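Local coordinates for protein UL37 (Suid herpesvirus 1, PDB 4K70) that is an inner tegument protein of the virion that probably takes part in the control of viral trafficking, seen here as its largely helical N-terminal half, at residues S115-P120 against L447-A452; D121-L126 against F168-D173; A162-R167 against R434-H439. All coordinates share one frame; numbering follows the deposited sequence.

Interaction 1: residues S115-P120 against L447-A452; sequences SAEFGP and LLREVA
Three flat groups organise this contact: the carboxylate of E117, the guanidinium of R449 and the ring of F118. The first two lie nearly coplanar, 16° apart, and meet edge to edge. R449 presents the side of its guanidinium, giving NE to E117 OE2 at 2.7 Å and NH2 to E117 OE1 at 2.5 Å, and each oxygen accepts on its syn lone pair. This is the side-on bidentate salt bridge, in which one bond goes to each oxygen and the rotation of both groups is fixed. The extended chain of E117 reaches the helix at about a right angle to R449, whose own chain bends at chi3 to bring the guanidinium round. F118 has the backbone N of L447 at its ring edge, in plane, while its CE2 rests 3.9 Å from L447 CB; the ring also meets W78, so an aromatic suits this buried place. A second carboxylate, that of E450, stands 82° to that of E117. Bent at chi2 (-54°), E450 turns its carboxylate to the type I turn running from A116 to G119, and its OE2 accepts the backbone N-H of E117 at 2.7 Å from above the carboxylate plane. The small methyl of A116 allows this approach, with its CB 3.7 Å from E450 CD. Helix 438-458 thus holds the loop that leads into helix 120-137, for which G119 is the N-cap residue. E117 OE2 and E450 OE2 lie only 4.0 Å apart, and a water donates to both. With R449 on one acid and R113 bridged to OE1 of the buried E450, both carboxylates are probably ionised, their mutual repulsion offset by two arginines and the shared water.

Interaction 2: residues D121-L126 against F168-D173; sequences DAMFRL and FATLYD. With NA (sodium ion), chain I.
A backbone carbonyl directed at an aromatic ring is the odd feature of this otherwise apolar contact: L126 O lies 3.4 Å from F168 CE1, approaching the ring obliquely. The side chains of these two residues slide past each other in opposite directions, bringing L126 CD2 to 4.1 Å from F168 CE1. L126 does most of the work on its helix. Its CG stands anti to the carbonyl carbon (chi1 -70°), and its two methyls then part: CD2 goes to the phenylalanine, and CD1 crosses T170 at about a right angle, 3.8 Å from T170 OG1. Leucine suits the place because its forked end can serve two neighbours at once. L171 comes up against the same helical turn, its CD1 4.2 Å from L126 CB, while its other methyl meets M123 tip to tip, with L171 CD2 3.8 Å from M123 SD. M123 leaves its helix alongside the contact, and bends at chi2 (-61°) and chi3 (90°) bring its end to the leucine, a flexible thioether that can be shaped to its neighbour. The arrangement is helix-to-loop packing within the helical N-terminal half of UL37: helix 120-137 offers M123 and L126, three residues apart and so on one side of the helix, to the irregular turns that precede helix 175-188. F168 also meets W130, a later residue of the same helix, edge-to-face, and M123 goes on to touch A73 and L77 of helix 63-78. At the start of 121-126, D121 has a different task, well away from the apolar packing. Its OD1 is a ligand of a sodium ion, 2.8 Å from D121 OD1 to NA, with a water and N99 among the other ligands. The second oxygen, OD2, is hydrogen-bonded to T114 OG1.

Interaction 3: residues A162-R167 against R434-H439; sequences ALVQPR and RPPTEH
H439 and V164 bury the most surface here, and P436 packs against both. The imidazole of H439, with CG anti to the carbonyl carbon (chi1 -72°), points its NE2 across to the carbonyl of V164, donating a hydrogen bond of 2.7 Å from H439 NE2 to V164 O. The bond is nearly straight at 163°, and the oxygen lies almost exactly in the ring plane. Seen from the carbonyl, however, the donor stands 42° above its plane and is not on a lone pair, so the bond is well placed for the imidazole but off the ideal direction for the carbonyl. Histidine suits the place because it combines an N-H at the tip with a flat ring that can be packed against: P436 CB lies 3.8 Å above one face, offset toward the rim, and P166 CA comes within 3.8 Å of H439 CE1. Y172 also meets the ring edge-to-face. Since NE2 carries a proton, the bond is compatible with the neutral NE2-H form as well as with the charged one. V164 adds the apolar half of the contact. Its side chain crosses the pyrrolidine of P436 at about a right angle, V164 CB being 4.0 Å from P436 CG, and its branched, compact shape fits against the rigid ring; L181 and P390 adjoin it too. Beyond, Q165 turns away from the contact, and its NE2 donates to A162 O at 2.9 Å, tying its own loop together in the plane of both groups. P436 is the centre of an inverse gamma turn just ahead of helix 438-458, and the whole is a junction between that turn with the first part of the helix and the loop joining helices 156-159 and 175-188, pinned by a side-chain-to-backbone hydrogen bond.

In the fold
Interactions 1 and 2 are buried, whereas interaction 3 lies at the surface and nearer the centre of the chain. Helix 438-458 serves both interaction 1, well along its length, and interaction 3, near its beginning; their nearest atoms are about 8 Å apart. Interaction 2 joins them, touching both: F118 meets T170, and A169 packs on H439. Residues 115-120 lead straight into 121-126, and 162-167 into 168-173, so two continuous stretches of chain supply one side of interactions 1 and 3 and both sides of interaction 2. Chemistry follows place: a salt bridge at the partly exposed margin of interaction 1, apolar packing in interaction 2, and one histidine bond beside prolines in interaction 3.

Interaction 1: residues S115-P120 against L447-A452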
loop_
_atom_site.group_PDB
_atom_site.type_symbol
_atom_site.label_atom_id
_atom_site.label_comp_id
_atom_site.label_asym_id
_atom_site.label_seq_id
_atom_site.Cartn_x
_atom_site.Cartn_y
_atom_site.Cartn_z
ATOM N N SER A 115 22.277 -7.101 -26.157
ATOM C CA SER A 115 20.837 -7.264 -26.314
ATOM C C SER A 115 20.186 -8.357 -25.467
ATOM O O SER A 115 19.049 -8.740 -25.742
ATOM C CB SER A 115 20.528 -7.544 -27.786
ATOM O OG SER A 115 20.993 -8.841 -28.105
ATOM N N ALA A 116 20.885 -8.872 -24.459
ATOM C CA ALA A 116 20.292 -9.876 -23.576
ATOM C C ALA A 116 19.077 -9.312 -22.827
ATOM O O ALA A 116 18.939 -8.094 -22.689
ATOM C CB ALA A 116 21.322 -10.411 -22.596
ATOM N N GLU A 117 18.198 -10.201 -22.364
ATOM C CA GLU A 117 16.974 -9.794 -21.680
ATOM C C GLU A 117 17.273 -9.066 -20.368
ATOM O O GLU A 117 16.469 -8.262 -19.912
ATOM C CB GLU A 117 16.018 -10.984 -21.486
ATOM C CG GLU A 117 15.497 -11.528 -22.820
ATOM C CD GLU A 117 14.464 -12.644 -22.675
ATOM O OE1 GLU A 117 13.461 -12.452 -21.967
ATOM O OE2 GLU A 117 14.651 -13.718 -23.284
ATOM N N PHE A 118 18.450 -9.315 -19.800
ATOM C CA PHE A 118 18.923 -8.533 -18.650
ATOM C C PHE A 118 20.151 -7.673 -18.962
ATOM O O PHE A 118 20.892 -7.260 -18.055
ATOM C CB PHE A 118 19.158 -9.436 -17.445
ATOM C CG PHE A 118 17.883 -9.979 -16.861
ATOM C CD1 PHE A 118 17.120 -9.208 -15.995
ATOM C CD2 PHE A 118 17.434 -11.246 -17.200
ATOM C CE1 PHE A 118 15.925 -9.702 -15.461
ATOM C CE2 PHE A 118 16.253 -11.747 -16.673
ATOM C CZ PHE A 118 15.498 -10.977 -15.803
ATOM N N GLY A 119 20.322 -7.381 -20.248
ATOM C CA GLY A 119 21.414 -6.567 -20.743
ATOM C C GLY A 119 21.127 -5.081 -20.629
ATOM O O GLY A 119 20.060 -4.678 -20.156
ATOM N N PRO A 120 22.093 -4.254 -21.045
ATOM C CA PRO A 120 22.029 -2.797 -20.917
ATOM C C PRO A 120 20.955 -2.172 -21.788
ATOM O O PRO A 120 20.275 -1.270 -21.319
ATOM C CB PRO A 120 23.434 -2.333 -21.359
ATOM C CG PRO A 120 24.002 -3.492 -22.142
ATOM C CD PRO A 120 23.424 -4.712 -21.482
ATOM N N LEU A 447 15.912 -15.174 -17.528
ATOM C CA LEU A 447 17.320 -15.337 -17.165
ATOM C C LEU A 447 17.889 -16.652 -17.691
ATOM O O LEU A 447 18.997 -16.688 -18.220
ATOM C CB LEU A 447 17.515 -15.250 -15.652
ATOM C CG LEU A 447 18.955 -15.255 -15.116
ATOM C CD1 LEU A 447 19.841 -14.298 -15.884
ATOM C CD2 LEU A 447 18.982 -14.913 -13.638
ATOM N N LEU A 448 17.123 -17.731 -17.559
ATOM C CA LEU A 448 17.582 -19.041 -18.013
ATOM C C LEU A 448 17.700 -19.147 -19.534
ATOM O O LEU A 448 18.493 -19.942 -20.039
ATOM C CB LEU A 448 16.678 -20.146 -17.474
ATOM C CG LEU A 448 16.819 -20.426 -15.982
ATOM C CD1 LEU A 448 15.896 -21.568 -15.574
ATOM C CD2 LEU A 448 18.274 -20.741 -15.646
ATOM N N ARG A 449 16.908 -18.364 -20.264
ATOM C CA ARG A 449 17.054 -18.294 -21.715
ATOM C C ARG A 449 18.418 -17.707 -22.075
ATOM O O ARG A 449 19.059 -18.127 -23.038
ATOM C CB ARG A 449 15.940 -17.457 -22.352
ATOM C CG ARG A 449 14.543 -18.120 -22.337
ATOM C CD ARG A 449 13.596 -17.407 -23.296
ATOM N NE ARG A 449 13.263 -16.047 -22.862
ATOM C CZ ARG A 449 12.242 -15.751 -22.064
ATOM N NH1 ARG A 449 11.458 -16.716 -21.604
ATOM N NH2 ARG A 449 12.002 -14.495 -21.721
ATOM N N GLU A 450 18.868 -16.729 -21.296
ATOM C CA GLU A 450 20.176 -16.136 -21.546
ATOM C C GLU A 450 21.281 -17.100 -21.133
ATOM O O GLU A 450 22.325 -17.179 -21.791
ATOM C CB GLU A 450 20.321 -14.788 -20.833
ATOM C CG GLU A 450 19.312 -13.755 -21.292
ATOM C CD GLU A 450 19.326 -13.547 -22.800
ATOM O OE1 GLU A 450 20.176 -14.156 -23.497
ATOM O OE2 GLU A 450 18.486 -12.761 -23.292
ATOM N N VAL A 451 21.046 -17.834 -20.050
ATOM C CA VAL A 451 21.984 -18.859 -19.621
ATOM C C VAL A 451 22.090 -19.949 -20.690
ATOM O O VAL A 451 23.188 -20.374 -21.049
ATOM C CB VAL A 451 21.581 -19.475 -18.284
ATOM C CG1 VAL A 451 22.483 -20.650 -17.950
ATOM C CG2 VAL A 451 21.651 -18.426 -17.179
ATOM N N ALA A 452 20.945 -20.381 -21.211
ATOM C CA ALA A 452 20.924 -21.402 -22.255
ATOM C C ALA A 452 21.590 -20.920 -23.544
ATOM O O ALA A 452 22.181 -21.716 -24.270
ATOM C CB ALA A 452 19.506 -21.866 -22.526
HETATM O O HOH W 1 16.582 -14.187 -25.444
#

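Interaction 2: residues D121-L126 against F168-D173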
loop_
_atom_site.group_PDB
_atom_site.type_symbol
_atom_site.label_atom_id
_atom_site.label_comp_id
_atom_site.label_asym_id
_atom_site.label_seq_id
_atom_site.Cartn_x
_atom_site.Cartn_y
_atom_site.Cartn_z
ATOM N N ASP A 121 20.804 -2.633 -23.027
ATOM C CA ASP A 121 19.766 -2.115 -23.917
ATOM C C ASP A 121 18.381 -2.363 -23.324
ATOM O O ASP A 121 17.524 -1.488 -23.325
ATOM C CB ASP A 121 19.814 -2.815 -25.284
ATOM C CG ASP A 121 21.135 -2.603 -26.026
ATOM O OD1 ASP A 121 21.934 -1.722 -25.624
ATOM O OD2 ASP A 121 21.358 -3.324 -27.032
ATOM N N ALA A 122 18.171 -3.581 -22.845
ATOM C CA ALA A 122 16.883 -3.987 -22.289
ATOM C C ALA A 122 16.598 -3.242 -20.985
ATOM O O ALA A 122 15.516 -2.677 -20.788
ATOM C CB ALA A 122 16.876 -5.480 -22.057
ATOM N N MET A 123 17.580 -3.228 -20.097
ATOM C CA MET A 123 17.383 -2.572 -18.808
ATOM C C MET A 123 17.176 -1.062 -18.956
ATOM O O MET A 123 16.342 -0.485 -18.275
ATOM C CB MET A 123 18.510 -2.926 -17.841
ATOM C CG MET A 123 18.462 -4.390 -17.387
ATOM S SD MET A 123 16.950 -4.899 -16.475
ATOM C CE MET A 123 15.885 -5.444 -17.819
ATOM N N PHE A 124 17.903 -0.430 -19.870
ATOM C CA PHE A 124 17.721 0.992 -20.116
ATOM C C PHE A 124 16.298 1.288 -20.566
ATOM O O PHE A 124 15.654 2.199 -20.060
ATOM C CB PHE A 124 18.716 1.510 -21.164
ATOM C CG PHE A 124 18.581 2.988 -21.436
ATOM C CD1 PHE A 124 19.142 3.918 -20.571
ATOM C CD2 PHE A 124 17.868 3.447 -22.534
ATOM C CE1 PHE A 124 19.001 5.275 -20.798
ATOM C CE2 PHE A 124 17.725 4.806 -22.767
ATOM C CZ PHE A 124 18.290 5.721 -21.897
ATOM N N ARG A 125 15.818 0.519 -21.538
ATOM C CA ARG A 125 14.482 0.711 -22.080
ATOM C C ARG A 125 13.369 0.446 -21.055
ATOM O O ARG A 125 12.517 1.305 -20.831
ATOM C CB ARG A 125 14.285 -0.155 -23.345
ATOM C CG ARG A 125 12.967 0.080 -24.093
ATOM C CD ARG A 125 12.820 -0.833 -25.334
ATOM N NE ARG A 125 12.841 -2.246 -24.974
ATOM C CZ ARG A 125 13.820 -3.092 -25.289
ATOM N NH1 ARG A 125 14.866 -2.674 -25.996
ATOM N NH2 ARG A 125 13.747 -4.362 -24.901
ATOM N N LEU A 126 13.362 -0.739 -20.444
ATOM C CA LEU A 126 12.290 -1.098 -19.512
ATOM C C LEU A 126 12.294 -0.261 -18.234
ATOM O O LEU A 126 11.239 0.148 -17.772
ATOM C CB LEU A 126 12.324 -2.584 -19.147
ATOM C CG LEU A 126 11.936 -3.571 -20.256
ATOM C CD1 LEU A 126 12.039 -5.002 -19.746
ATOM C CD2 LEU A 126 10.538 -3.283 -20.797
ATOM N N PHE A 168 6.747 -5.635 -17.564
ATOM C CA PHE A 168 7.720 -5.371 -16.496
ATOM C C PHE A 168 7.956 -6.584 -15.615
ATOM O O PHE A 168 8.495 -6.457 -14.517
ATOM C CB PHE A 168 7.264 -4.191 -15.639
ATOM C CG PHE A 168 7.222 -2.896 -16.386
ATOM C CD1 PHE A 168 8.212 -2.589 -17.310
ATOM C CD2 PHE A 168 6.179 -2.001 -16.192
ATOM C CE1 PHE A 168 8.181 -1.396 -18.019
ATOM C CE2 PHE A 168 6.142 -0.801 -16.890
ATOM C CZ PHE A 168 7.145 -0.500 -17.811
ATOM N N ALA A 169 7.529 -7.757 -16.076
ATOM C CA ALA A 169 7.715 -8.987 -15.305
ATOM C C ALA A 169 9.168 -9.266 -14.915
ATOM O O ALA A 169 9.429 -9.724 -13.804
ATOM C CB ALA A 169 7.111 -10.197 -16.034
ATOM N N THR A 170 10.117 -9.003 -15.809
ATOM C CA THR A 170 11.520 -9.261 -15.470
ATOM C C THR A 170 12.057 -8.286 -14.413
ATOM O O THR A 170 13.090 -8.558 -13.803
ATOM C CB THR A 170 12.452 -9.267 -16.702
ATOM O OG1 THR A 170 12.374 -8.010 -17.387
ATOM C CG2 THR A 170 12.071 -10.424 -17.654
ATOM N N LEU A 171 11.342 -7.182 -14.168
ATOM C CA LEU A 171 11.747 -6.234 -13.115
ATOM C C LEU A 171 11.066 -6.436 -11.774
ATOM O O LEU A 171 11.468 -5.822 -10.782
ATOM C CB LEU A 171 11.465 -4.787 -13.527
ATOM C CG LEU A 171 11.938 -4.326 -14.889
ATOM C CD1 LEU A 171 11.507 -2.878 -15.083
ATOM C CD2 LEU A 171 13.449 -4.501 -15.020
ATOM N N TYR A 172 10.038 -7.276 -11.745
ATOM C CA TYR A 172 9.135 -7.369 -10.598
ATOM C C TYR A 172 9.799 -7.741 -9.269
ATOM O O TYR A 172 9.560 -7.096 -8.253
ATOM C CB TYR A 172 7.999 -8.352 -10.902
ATOM C CG TYR A 172 6.996 -8.480 -9.790
ATOM C CD1 TYR A 172 6.052 -7.493 -9.573
ATOM C CD2 TYR A 172 6.997 -9.585 -8.957
ATOM C CE1 TYR A 172 5.126 -7.598 -8.548
ATOM C CE2 TYR A 172 6.088 -9.700 -7.919
ATOM C CZ TYR A 172 5.148 -8.703 -7.728
ATOM O OH TYR A 172 4.223 -8.809 -6.715
ATOM N N ASP A 173 10.620 -8.784 -9.267
ATOM C CA ASP A 173 11.273 -9.205 -8.040
ATOM C C ASP A 173 12.456 -8.291 -7.657
ATOM O O ASP A 173 13.101 -8.524 -6.649
ATOM C CB ASP A 173 11.767 -10.646 -8.168
ATOM C CG ASP A 173 12.282 -11.219 -6.846
ATOM O OD1 ASP A 173 11.520 -11.218 -5.860
ATOM O OD2 ASP A 173 13.452 -11.666 -6.793
HETATM NA NA NA I . 22.975 0.035 -23.671
HETATM O O HOH W 2 25.413 0.786 -24.106
#

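Interaction 3: residues A162-R167 against R434-H439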
loop_
_atom_site.group_PDB
_atom_site.type_symbol
_atom_site.label_atom_id
_atom_site.label_comp_id
_atom_site.label_asym_id
_atom_site.label_seq_id
_atom_site.Cartn_x
_atom_site.Cartn_y
_atom_site.Cartn_z
ATOM N N ALA A 162 0.160 0.046 -13.769
ATOM C CA ALA A 162 1.173 0.104 -14.831
ATOM C C ALA A 162 2.525 -0.470 -14.399
ATOM O O ALA A 162 3.311 -0.926 -15.227
ATOM C CB ALA A 162 1.344 1.539 -15.359
ATOM N N LEU A 163 2.772 -0.474 -13.097
ATOM C CA LEU A 163 4.076 -0.822 -12.545
ATOM C C LEU A 163 4.308 -2.320 -12.432
ATOM O O LEU A 163 5.453 -2.746 -12.290
ATOM C CB LEU A 163 4.237 -0.169 -11.147
ATOM C CG LEU A 163 4.108 1.354 -11.115
ATOM C CD1 LEU A 163 4.257 1.929 -9.674
ATOM C CD2 LEU A 163 5.122 1.976 -12.038
ATOM N N VAL A 164 3.232 -3.112 -12.461
ATOM C CA VAL A 164 3.345 -4.570 -12.332
ATOM C C VAL A 164 2.723 -5.321 -13.533
ATOM O O VAL A 164 2.368 -6.497 -13.431
ATOM C CB VAL A 164 2.776 -5.091 -10.996
ATOM C CG1 VAL A 164 3.484 -4.390 -9.781
ATOM C CG2 VAL A 164 1.268 -4.888 -10.914
ATOM N N GLN A 165 2.582 -4.629 -14.658
ATOM C CA GLN A 165 2.123 -5.269 -15.894
ATOM C C GLN A 165 3.180 -6.238 -16.422
ATOM O O GLN A 165 4.357 -6.108 -16.101
ATOM C CB GLN A 165 1.790 -4.227 -16.961
ATOM C CG GLN A 165 2.989 -3.364 -17.399
ATOM C CD GLN A 165 2.576 -2.323 -18.414
ATOM O OE1 GLN A 165 2.302 -2.646 -19.569
ATOM N NE2 GLN A 165 2.499 -1.069 -17.983
ATOM N N PRO A 166 2.758 -7.212 -17.251
ATOM C CA PRO A 166 3.645 -8.290 -17.705
ATOM C C PRO A 166 4.911 -7.802 -18.423
ATOM O O PRO A 166 5.949 -8.440 -18.297
ATOM C CB PRO A 166 2.757 -9.095 -18.668
ATOM C CG PRO A 166 1.350 -8.868 -18.136
ATOM C CD PRO A 166 1.364 -7.415 -17.683
ATOM N N ARG A 167 4.842 -6.703 -19.153
ATOM C CA ARG A 167 6.052 -6.224 -19.826
ATOM C C ARG A 167 7.147 -5.865 -18.814
ATOM O O ARG A 167 8.336 -5.828 -19.156
ATOM C CB ARG A 167 5.751 -5.047 -20.750
ATOM C CG ARG A 167 5.504 -3.760 -20.035
ATOM C CD ARG A 167 5.040 -2.659 -20.990
ATOM N NE ARG A 167 5.739 -2.683 -22.274
ATOM C CZ ARG A 167 7.011 -2.351 -22.453
ATOM N NH1 ARG A 167 7.745 -1.975 -21.416
ATOM N NH2 ARG A 167 7.552 -2.400 -23.669
ATOM N N ARG A 434 -2.928 -9.680 -3.550
ATOM C CA ARG A 434 -3.025 -10.335 -4.865
ATOM C C ARG A 434 -1.823 -10.005 -5.767
ATOM O O ARG A 434 -1.996 -9.559 -6.904
ATOM C CB ARG A 434 -4.336 -9.939 -5.548
ATOM C CG ARG A 434 -5.576 -10.501 -4.841
ATOM C CD ARG A 434 -6.842 -9.654 -5.057
ATOM N NE ARG A 434 -7.935 -10.100 -4.176
ATOM C CZ ARG A 434 -9.132 -9.517 -4.070
ATOM N NH1 ARG A 434 -9.446 -8.449 -4.798
ATOM N NH2 ARG A 434 -10.029 -10.010 -3.222
ATOM N N PRO A 435 -0.594 -10.232 -5.265
ATOM C CA PRO A 435 0.597 -9.899 -6.061
ATOM C C PRO A 435 0.706 -10.844 -7.247
ATOM O O PRO A 435 0.479 -12.040 -7.084
ATOM C CB PRO A 435 1.742 -10.196 -5.100
ATOM C CG PRO A 435 1.207 -11.334 -4.263
ATOM C CD PRO A 435 -0.242 -10.968 -4.036
ATOM N N PRO A 436 1.051 -10.321 -8.423
ATOM C CA PRO A 436 1.234 -11.186 -9.601
ATOM C C PRO A 436 2.556 -11.933 -9.525
ATOM O O PRO A 436 3.457 -11.631 -10.303
ATOM C CB PRO A 436 1.292 -10.186 -10.755
ATOM C CG PRO A 436 1.852 -8.926 -10.124
ATOM C CD PRO A 436 1.218 -8.895 -8.746
ATOM N N THR A 437 2.670 -12.884 -8.604
ATOM C CA THR A 437 3.938 -13.565 -8.357
ATOM C C THR A 437 4.346 -14.468 -9.514
ATOM O O THR A 437 5.460 -14.997 -9.541
ATOM C CB THR A 437 3.890 -14.407 -7.078
ATOM O OG1 THR A 437 2.703 -15.207 -7.084
ATOM C CG2 THR A 437 3.887 -13.518 -5.837
ATOM N N GLU A 438 3.444 -14.664 -10.465
ATOM C CA GLU A 438 3.811 -15.405 -11.664
ATOM C C GLU A 438 4.945 -14.679 -12.409
ATOM O O GLU A 438 5.655 -15.287 -13.203
ATOM C CB GLU A 438 2.597 -15.623 -12.566
ATOM C CG GLU A 438 1.911 -14.343 -13.049
ATOM C CD GLU A 438 0.837 -13.835 -12.093
ATOM O OE1 GLU A 438 0.798 -14.287 -10.923
ATOM O OE2 GLU A 438 0.023 -12.980 -12.519
ATOM N N HIS A 439 5.119 -13.385 -12.135
ATOM C CA HIS A 439 6.204 -12.604 -12.734
ATOM C C HIS A 439 7.562 -13.134 -12.301
ATOM O O HIS A 439 8.549 -13.012 -13.024
ATOM C CB HIS A 439 6.126 -11.134 -12.306
ATOM C CG HIS A 439 5.001 -10.375 -12.943
ATOM N ND1 HIS A 439 4.254 -10.875 -13.982
ATOM C CD2 HIS A 439 4.518 -9.134 -12.689
ATOM C CE1 HIS A 439 3.349 -9.981 -14.343
ATOM N NE2 HIS A 439 3.490 -8.915 -13.572
#